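Local coordinates for uncharacterized protein (Arthrobacter sp., PDB 3KOP) that is of unknown function but adopts a cyclophilin-like fold and belongs to the DUF3830 family, at residues T47-V51 with G149-A153. Numbering follows the deposited sequence.
Sequences TSKAV and GNVFA
Thr47 meets strand 149-153 with both branches of its side chain. Its OG1 accepts a hydrogen bond from Asn150 ND2, 3.0 Å away, and lies 22° out of the amide plane. The same hydroxyl is also hydrogen-bonded to Glu86 OE1, while the Asn150 amide is held at both ends, ND2 by Gly84 O and OD1 by Glu86 N, which fixes its rotation and links Asn150 to the residues just before strand 88-89. The other branch, CG2, stands anti to the backbone N, with OG1 beside that N, and packs 3.6 Å from Phe152 CB. Ser48 OG only comes close to Phe152 O, at 3.4 Å; its hydrogen bond goes to Ala44 O. The axes of segments 47-51 and 149-153 approach to 8.5 Å at 64°, where helix 45-54 packs on the antiparallel sheet of the cyclophilin-like fold. At Phe152 the strand carries a classic beta bulge, Phe152 and Ala153 both facing Val97. One turn after Thr47, Val51 CG2 sits over one face of the Phe152 ring in a CH-pi contact, 4.2 Å from the centroid and displaced toward the rim, and Val51 CG1 reaches Phe152 CE2 at 3.8 Å.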
loop_
_atom_site.group_PDB
_atom_site.type_symbol
_atom_site.label_atom_id
_atom_site.label_comp_id
_atom_site.label_asym_id
_atom_site.label_seq_id
_atom_site.Cartn_x
_atom_site.Cartn_y
_atom_site.Cartn_z
ATOM N N THR F 47 -27.076 -3.469 0.600
ATOM C CA THR F 47 -26.576 -4.187 -0.575
ATOM C C THR F 47 -27.315 -5.520 -0.753
ATOM O O THR F 47 -27.610 -5.924 -1.885
ATOM C CB THR F 47 -25.048 -4.455 -0.438
ATOM O OG1 THR F 47 -24.387 -3.240 -0.072
ATOM C CG2 THR F 47 -24.464 -5.013 -1.706
ATOM N N SER F 48 -27.614 -6.198 0.364
ATOM C CA SER F 48 -28.318 -7.480 0.309
ATOM C C SER F 48 -29.703 -7.290 -0.306
ATOM O O SER F 48 -30.117 -8.065 -1.174
ATOM C CB SER F 48 -28.444 -8.117 1.685
ATOM O OG SER F 48 -27.168 -8.445 2.232
ATOM N N LYS F 49 -30.388 -6.226 0.119
ATOM C CA LYS F 49 -31.707 -5.902 -0.447
ATOM C C LYS F 49 -31.622 -5.568 -1.922
ATOM O O LYS F 49 -32.451 -6.053 -2.720
ATOM C CB LYS F 49 -32.335 -4.723 0.311
ATOM C CG LYS F 49 -33.640 -4.192 -0.324
ATOM C CD LYS F 49 -34.327 -3.212 0.598
ATOM C CE LYS F 49 -35.515 -2.529 -0.119
ATOM N NZ LYS F 49 -36.490 -3.539 -0.725
ATOM N N ALA F 50 -30.660 -4.708 -2.281
ATOM C CA ALA F 50 -30.523 -4.220 -3.663
ATOM C C ALA F 50 -30.320 -5.411 -4.592
ATOM O O ALA F 50 -30.958 -5.498 -5.670
ATOM C CB ALA F 50 -29.363 -3.216 -3.822
ATOM N N VAL F 51 -29.459 -6.330 -4.174
ATOM C CA VAL F 51 -29.229 -7.540 -4.960
ATOM C C VAL F 51 -30.457 -8.493 -4.963
ATOM O O VAL F 51 -30.957 -8.872 -6.027
ATOM C CB VAL F 51 -27.967 -8.256 -4.503
ATOM C CG1 VAL F 51 -27.789 -9.612 -5.220
ATOM C CG2 VAL F 51 -26.718 -7.332 -4.738
ATOM N N GLY F 149 -14.779 -3.321 -2.085
ATOM C CA GLY F 149 -16.007 -3.996 -2.441
ATOM C C GLY F 149 -16.910 -4.146 -1.221
ATOM O O GLY F 149 -16.435 -4.402 -0.113
ATOM N N ASN F 150 -18.227 -4.003 -1.423
ATOM C CA ASN F 150 -19.204 -4.291 -0.341
ATOM C C ASN F 150 -19.334 -5.799 -0.195
ATOM O O ASN F 150 -19.731 -6.488 -1.152
ATOM C CB ASN F 150 -20.621 -3.742 -0.652
ATOM C CG ASN F 150 -20.725 -2.224 -0.631
ATOM O OD1 ASN F 150 -19.737 -1.515 -0.444
ATOM N ND2 ASN F 150 -21.956 -1.715 -0.770
ATOM N N VAL F 151 -19.027 -6.340 0.976
ATOM C CA VAL F 151 -19.156 -7.784 1.211
ATOM C C VAL F 151 -20.600 -8.020 1.659
ATOM O O VAL F 151 -21.011 -7.582 2.751
ATOM C CB VAL F 151 -18.180 -8.320 2.312
ATOM C CG1 VAL F 151 -18.455 -9.822 2.599
ATOM C CG2 VAL F 151 -16.703 -8.081 1.941
ATOM N N PHE F 152 -21.385 -8.702 0.821
ATOM C CA PHE F 152 -22.831 -8.809 1.096
ATOM C C PHE F 152 -23.355 -10.239 1.227
ATOM O O PHE F 152 -24.527 -10.450 1.542
ATOM C CB PHE F 152 -23.638 -8.036 0.018
ATOM C CG PHE F 152 -23.737 -8.750 -1.313
ATOM C CD1 PHE F 152 -22.772 -8.550 -2.302
ATOM C CD2 PHE F 152 -24.799 -9.605 -1.583
ATOM C CE1 PHE F 152 -22.852 -9.176 -3.500
ATOM C CE2 PHE F 152 -24.867 -10.256 -2.803
ATOM C CZ PHE F 152 -23.894 -10.044 -3.757
ATOM N N ALA F 153 -22.493 -11.212 0.990
ATOM C CA ALA F 153 -22.846 -12.596 1.162
ATOM C C ALA F 153 -21.616 -13.433 1.424
ATOM O O ALA F 153 -20.464 -13.014 1.124
ATOM C CB ALA F 153 -23.610 -13.123 -0.025
#